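Local coordinates for protein Blo t 1 allergen (Blomia tropicalis, PDB 5JT8) that is a mite allergen of the papain-like cysteine protease family, captured with its propeptide, and probably cleaves peptide bonds once that propeptide is removed, at residues Q163-C168 with F191-R196; V283-W288 with W297-S302. One frame throughout, in Å; residues are numbered along the deposited sequence.

Contact 1: residues Q163-C168 with F191-R196; sequences QELVDC and FKYMIR
Y193 meets E164, L165 and C168 where two helices of the helical domain of the papain fold cross nearly at right angles, their segment axes 98° apart and 10.8 Å at closest approach. With CG anti to the backbone N (chi1 -177°), the Y193 side chain reaches across the gap with its hydroxyl leading.

The polar link is a single bond: Y193 OH donates to E164 OE2 at 2.7 Å. The carboxylate sits at the rim of the phenol, its plane turned 78° from the ring, and the donor comes from above the carboxylate plane. E164 OE2 also forms a salt bridge with R222, and E164 OE1 accepts from V200 N, so this buried carboxylate is gripped at both oxygens; the nearby guanidinium would favour its charged form.

The apolar contacts to the phenol come from one side of its ring plane, L165 CD2 3.9 Å from Y193 CD1 and C168 CB 3.6 Å from Y193 CE2. Separately, L165 CD1 approaches M194 CE; L165 and M194 also touch helix 139-154, the long helix against which both segments lie. C168, tied to C214 by a disulfide, also brings its CB to 3.4 Å from Y193 OH.

Contact 2: residues V283-W288 with W297-S302; sequences VILVGW and WIIRNS
L285 lays its CD1 methyl over one face of the W297 indole, a CH-pi contact 4.2 Å from the centroid of the six-membered ring and 20° off its normal. Its other methyl, CD2, settles between W297 CB and I299, lying 3.7 Å from I299 CG1. Next along this face, V283 CG2 meets I299 CG2, and at its far end W288 CB approaches W297 CE3 as the W288 ring leads off to F117. L285 also rests on V240 and I244 of helix 237-247.

Backbone bonds join I284 and R300 in both directions, with R300 N only 2.6 Å from I284 O. Farther along, the antiparallel hairpin of the papain-like beta domain carries a beta bulge: V286 and G287 together stand opposite I298. V286 N donates to I298 O at 3.0 Å, and I298 N donates to G287 O at 2.8 Å, the latter from 46° above the carbonyl plane. G287 has backbone angles at which a CB would jam against the preceding carbonyl oxygen and crowd I298 CD1.

On the face with I284 and R300 the side chains run side by side in the same direction. R300 stays extended from CG to NE, its CG anti to the backbone N (chi1 169°), which carries the guanidinium past I284 to bind T126 O, R127 O and Y312 OH; I284 CD1 lies against R300 CD. V286 crosses I298 at about a right angle, CG2 to CG2 at 3.5 Å, and sets CG1 against R300 CB. Just past the end of strand 294-300, N301 OD1 lies 3.5 Å from V283 CG1; this oxygen also accepts from S302 N and is hydrogen-bonded to H281 NE2.

In the fold
Contact 1 belongs to the helical domain and contact 2 to the beta domain, the two halves between which papain-like proteases place their active-site cleft. Their centres are about 22 Å apart and their nearest atoms about 8 Å, without touching. Helix 139-154, which backs contact 1, begins two residues after C137, the oxidised cysteine that by family resemblance is probably the nucleophile. Contact 2 ends on the other side of the presumed site: the hydrogen-bonded N301–H281 pair is probably the counterpart of the asparagine and histidine of papain-like enzymes, and S302 bonds to Q131, probably the glutamine of the oxyanion hole. Contact 2 therefore lies closer to the chemistry, whereas contact 1 packs more peripheral helices.

Contact 1: residues Q163-C168 with F191-R196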
loop_
_atom_site.group_PDB
_atom_site.type_symbol
_atom_site.label_atom_id
_atom_site.label_comp_id
_atom_site.label_asym_id
_atom_site.label_seq_id
_atom_site.Cartn_x
_atom_site.Cartn_y
_atom_site.Cartn_z
ATOM N N GLN A 163 -12.734 6.569 -1.277
ATOM C CA GLN A 163 -12.973 7.979 -1.574
ATOM C C GLN A 163 -13.535 8.689 -0.334
ATOM O O GLN A 163 -13.212 9.853 -0.073
ATOM C CB GLN A 163 -13.924 8.132 -2.769
ATOM C CG GLN A 163 -14.091 9.562 -3.305
ATOM C CD GLN A 163 -12.823 10.121 -3.918
ATOM O OE1 GLN A 163 -12.235 9.515 -4.819
ATOM N NE2 GLN A 163 -12.389 11.281 -3.426
ATOM N N GLU A 164 -14.363 7.989 0.436
ATOM C CA GLU A 164 -14.924 8.580 1.641
ATOM C C GLU A 164 -13.800 8.859 2.642
ATOM O O GLU A 164 -13.850 9.841 3.378
ATOM C CB GLU A 164 -15.987 7.683 2.290
ATOM C CG GLU A 164 -16.605 8.342 3.536
ATOM C CD GLU A 164 -17.669 7.521 4.227
ATOM O OE1 GLU A 164 -17.877 6.344 3.850
ATOM O OE2 GLU A 164 -18.290 8.056 5.175
ATOM N N LEU A 165 -12.796 7.988 2.677
ATOM C CA LEU A 165 -11.632 8.222 3.523
ATOM C C LEU A 165 -10.869 9.460 3.040
ATOM O O LEU A 165 -10.495 10.332 3.835
ATOM C CB LEU A 165 -10.709 7.004 3.535
ATOM C CG LEU A 165 -11.151 5.813 4.383
ATOM C CD1 LEU A 165 -10.213 4.634 4.191
ATOM C CD2 LEU A 165 -11.271 6.201 5.882
ATOM N N VAL A 166 -10.662 9.535 1.733
ATOM C CA VAL A 166 -9.897 10.617 1.130
ATOM C C VAL A 166 -10.505 11.974 1.463
ATOM O O VAL A 166 -9.791 12.928 1.788
ATOM C CB VAL A 166 -9.805 10.430 -0.389
ATOM C CG1 VAL A 166 -9.327 11.703 -1.077
ATOM C CG2 VAL A 166 -8.890 9.245 -0.717
ATOM N N ASP A 167 -11.830 12.046 1.437
ATOM C CA ASP A 167 -12.494 13.323 1.608
ATOM C C ASP A 167 -12.823 13.664 3.043
ATOM O O ASP A 167 -12.781 14.825 3.427
ATOM C CB ASP A 167 -13.763 13.343 0.783
ATOM C CG ASP A 167 -13.478 13.186 -0.683
ATOM O OD1 ASP A 167 -12.323 13.437 -1.089
ATOM O OD2 ASP A 167 -14.401 12.805 -1.421
ATOM N N CYS A 168 -13.148 12.659 3.838
ATOM C CA CYS A 168 -13.762 12.945 5.112
ATOM C C CYS A 168 -12.773 12.852 6.265
ATOM O O CYS A 168 -13.119 13.186 7.396
ATOM C CB CYS A 168 -14.959 12.026 5.324
ATOM S SG CYS A 168 -16.194 12.200 3.996
ATOM N N PHE A 191 -8.353 4.172 10.051
ATOM C CA PHE A 191 -9.004 3.256 10.983
ATOM C C PHE A 191 -9.787 4.022 12.030
ATOM O O PHE A 191 -10.877 3.612 12.409
ATOM C CB PHE A 191 -7.981 2.356 11.673
ATOM C CG PHE A 191 -7.420 1.300 10.788
ATOM C CD1 PHE A 191 -8.266 0.489 10.033
ATOM C CD2 PHE A 191 -6.053 1.133 10.682
ATOM C CE1 PHE A 191 -7.748 -0.482 9.205
ATOM C CE2 PHE A 191 -5.518 0.158 9.857
ATOM C CZ PHE A 191 -6.361 -0.655 9.119
ATOM N N LYS A 192 -9.211 5.130 12.507
ATOM C CA LYS A 192 -9.898 6.011 13.458
ATOM C C LYS A 192 -11.274 6.410 12.910
ATOM O O LYS A 192 -12.281 6.409 13.623
ATOM C CB LYS A 192 -9.046 7.253 13.738
ATOM C CG LYS A 192 -9.695 8.297 14.628
ATOM C CD LYS A 192 -8.789 9.525 14.818
ATOM C CE LYS A 192 -7.504 9.154 15.554
ATOM N NZ LYS A 192 -6.552 10.303 15.609
ATOM N N TYR A 193 -11.304 6.755 11.630
ATOM C CA TYR A 193 -12.535 7.145 10.976
ATOM C C TYR A 193 -13.483 5.943 10.894
ATOM O O TYR A 193 -14.695 6.070 11.042
ATOM C CB TYR A 193 -12.232 7.707 9.592
ATOM C CG TYR A 193 -13.447 8.210 8.873
ATOM C CD1 TYR A 193 -14.216 7.350 8.096
ATOM C CD2 TYR A 193 -13.831 9.549 8.968
ATOM C CE1 TYR A 193 -15.340 7.796 7.445
ATOM C CE2 TYR A 193 -14.955 10.014 8.310
ATOM C CZ TYR A 193 -15.702 9.133 7.544
ATOM O OH TYR A 193 -16.816 9.574 6.882
ATOM N N MET A 194 -12.914 4.770 10.689
ATOM C CA MET A 194 -13.705 3.555 10.602
ATOM C C MET A 194 -14.346 3.206 11.946
ATOM O O MET A 194 -15.413 2.607 11.996
ATOM C CB MET A 194 -12.829 2.410 10.101
ATOM C CG MET A 194 -12.578 2.480 8.613
ATOM S SD MET A 194 -11.906 0.915 8.058
ATOM C CE MET A 194 -10.578 1.494 7.004
ATOM N N ILE A 195 -13.708 3.613 13.035
ATOM C CA ILE A 195 -14.284 3.430 14.363
ATOM C C ILE A 195 -15.392 4.424 14.635
ATOM O O ILE A 195 -16.514 4.053 14.989
ATOM C CB ILE A 195 -13.209 3.574 15.467
ATOM C CG1 ILE A 195 -12.234 2.397 15.422
ATOM C CG2 ILE A 195 -13.848 3.673 16.855
ATOM C CD1 ILE A 195 -10.941 2.686 16.153
ATOM N N ARG A 196 -15.086 5.704 14.472
ATOM C CA ARG A 196 -16.002 6.729 14.945
ATOM C C ARG A 196 -17.194 6.925 14.021
ATOM O O ARG A 196 -18.280 7.302 14.465
ATOM C CB ARG A 196 -15.246 8.045 15.126
ATOM C CG ARG A 196 -14.133 7.957 16.159
ATOM C CD ARG A 196 -13.324 9.245 16.229
ATOM N NE ARG A 196 -12.174 9.108 17.119
ATOM C CZ ARG A 196 -11.192 10.000 17.228
ATOM N NH1 ARG A 196 -11.206 11.111 16.497
ATOM N NH2 ARG A 196 -10.188 9.776 18.064
#

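Contact 2: residues V283-W288 with W297-S302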
loop_
_atom_site.group_PDB
_atom_site.type_symbol
_atom_site.label_atom_id
_atom_site.label_comp_id
_atom_site.label_asym_id
_atom_site.label_seq_id
_atom_site.Cartn_x
_atom_site.Cartn_y
_atom_site.Cartn_z
ATOM N N VAL A 283 1.020 -0.120 2.155
ATOM C CA VAL A 283 0.495 -1.345 1.543
ATOM C C VAL A 283 0.103 -2.321 2.650
ATOM O O VAL A 283 0.103 -1.946 3.821
ATOM C CB VAL A 283 1.506 -2.013 0.599
ATOM C CG1 VAL A 283 1.795 -1.125 -0.615
ATOM C CG2 VAL A 283 2.813 -2.359 1.351
ATOM N N ILE A 284 -0.193 -3.562 2.279
ATOM C CA ILE A 284 -0.666 -4.579 3.218
ATOM C C ILE A 284 0.192 -5.841 3.165
ATOM O O ILE A 284 0.497 -6.339 2.083
ATOM C CB ILE A 284 -2.150 -4.961 2.906
ATOM C CG1 ILE A 284 -3.067 -3.733 3.061
ATOM C CG2 ILE A 284 -2.635 -6.113 3.774
ATOM C CD1 ILE A 284 -4.464 -3.951 2.446
ATOM N N LEU A 285 0.582 -6.353 4.330
ATOM C CA LEU A 285 1.162 -7.692 4.416
ATOM C C LEU A 285 0.042 -8.688 4.623
ATOM O O LEU A 285 -0.772 -8.525 5.531
ATOM C CB LEU A 285 2.173 -7.796 5.558
ATOM C CG LEU A 285 3.463 -6.978 5.500
ATOM C CD1 LEU A 285 4.282 -7.187 6.778
ATOM C CD2 LEU A 285 4.262 -7.399 4.269
ATOM N N VAL A 286 -0.019 -9.712 3.782
ATOM C CA VAL A 286 -1.054 -10.714 3.930
ATOM C C VAL A 286 -0.460 -12.064 4.288
ATOM O O VAL A 286 -1.180 -13.036 4.435
ATOM C CB VAL A 286 -1.898 -10.875 2.652
ATOM C CG1 VAL A 286 -2.651 -9.577 2.324
ATOM C CG2 VAL A 286 -1.042 -11.342 1.494
ATOM N N GLY A 287 0.860 -12.120 4.422
ATOM C CA GLY A 287 1.510 -13.354 4.816
ATOM C C GLY A 287 2.992 -13.449 4.525
ATOM O O GLY A 287 3.664 -12.456 4.239
ATOM N N TRP A 288 3.503 -14.668 4.587
ATOM C CA TRP A 288 4.916 -14.902 4.369
ATOM C C TRP A 288 5.143 -16.316 3.923
ATOM O O TRP A 288 4.262 -17.168 4.050
ATOM C CB TRP A 288 5.703 -14.634 5.645
ATOM C CG TRP A 288 5.441 -15.659 6.712
ATOM C CD1 TRP A 288 6.090 -16.843 6.885
ATOM C CD2 TRP A 288 4.452 -15.589 7.743
ATOM N NE1 TRP A 288 5.575 -17.517 7.968
ATOM C CE2 TRP A 288 4.574 -16.765 8.519
ATOM C CE3 TRP A 288 3.490 -14.641 8.103
ATOM C CZ2 TRP A 288 3.774 -17.014 9.633
ATOM C CZ3 TRP A 288 2.689 -14.894 9.201
ATOM C CH2 TRP A 288 2.836 -16.076 9.951
ATOM N N TRP A 297 8.144 -11.753 2.348
ATOM C CA TRP A 297 6.855 -11.218 2.739
ATOM C C TRP A 297 5.904 -11.271 1.547
ATOM O O TRP A 297 6.338 -11.122 0.404
ATOM C CB TRP A 297 6.986 -9.769 3.187
ATOM C CG TRP A 297 7.761 -9.530 4.424
ATOM C CD1 TRP A 297 8.952 -8.879 4.533
ATOM C CD2 TRP A 297 7.376 -9.894 5.749
ATOM N NE1 TRP A 297 9.351 -8.838 5.851
ATOM C CE2 TRP A 297 8.397 -9.457 6.615
ATOM C CE3 TRP A 297 6.276 -10.566 6.285
ATOM C CZ2 TRP A 297 8.332 -9.640 7.986
ATOM C CZ3 TRP A 297 6.226 -10.764 7.653
ATOM C CH2 TRP A 297 7.239 -10.294 8.480
ATOM N N ILE A 298 4.616 -11.447 1.800
ATOM C CA ILE A 298 3.625 -11.267 0.732
ATOM C C ILE A 298 2.926 -9.917 0.883
ATOM O O ILE A 298 2.251 -9.648 1.888
ATOM C CB ILE A 298 2.578 -12.378 0.714
ATOM C CG1 ILE A 298 3.255 -13.760 0.770
ATOM C CG2 ILE A 298 1.694 -12.235 -0.521
ATOM C CD1 ILE A 298 2.286 -14.922 1.019
ATOM N N ILE A 299 3.106 -9.066 -0.121
ATOM C CA ILE A 299 2.608 -7.696 -0.082
ATOM C C ILE A 299 1.417 -7.492 -0.997
ATOM O O ILE A 299 1.492 -7.741 -2.203
ATOM C CB ILE A 299 3.725 -6.707 -0.463
ATOM C CG1 ILE A 299 4.738 -6.618 0.681
ATOM C CG2 ILE A 299 3.159 -5.319 -0.767
ATOM C CD1 ILE A 299 5.883 -5.666 0.402
ATOM N N ARG A 300 0.305 -7.052 -0.422
ATOM C CA ARG A 300 -0.834 -6.633 -1.237
ATOM C C ARG A 300 -0.740 -5.146 -1.545
ATOM O O ARG A 300 -0.806 -4.303 -0.634
ATOM C CB ARG A 300 -2.156 -6.926 -0.538
ATOM C CG ARG A 300 -3.357 -6.289 -1.213
ATOM C CD ARG A 300 -4.616 -6.583 -0.434
ATOM N NE ARG A 300 -5.765 -5.833 -0.937
ATOM C CZ ARG A 300 -6.731 -6.357 -1.684
ATOM N NH1 ARG A 300 -6.695 -7.639 -2.036
ATOM N NH2 ARG A 300 -7.734 -5.598 -2.084
ATOM N N ASN A 301 -0.592 -4.832 -2.829
ATOM C CA ASN A 301 -0.395 -3.457 -3.273
ATOM C C ASN A 301 -1.699 -2.932 -3.889
ATOM O O ASN A 301 -2.627 -3.705 -4.117
ATOM C CB ASN A 301 0.768 -3.392 -4.270
ATOM C CG ASN A 301 1.355 -1.992 -4.423
ATOM O OD1 ASN A 301 0.804 -1.009 -3.935
ATOM N ND2 ASN A 301 2.482 -1.904 -5.120
ATOM N N SER A 302 -1.766 -1.627 -4.141
ATOM C CA SER A 302 -2.961 -1.000 -4.702
ATOM C C SER A 302 -2.671 -0.325 -6.046
ATOM O O SER A 302 -3.110 0.803 -6.303
ATOM C CB SER A 302 -3.536 0.019 -3.714
ATOM O OG SER A 302 -2.548 0.968 -3.320
#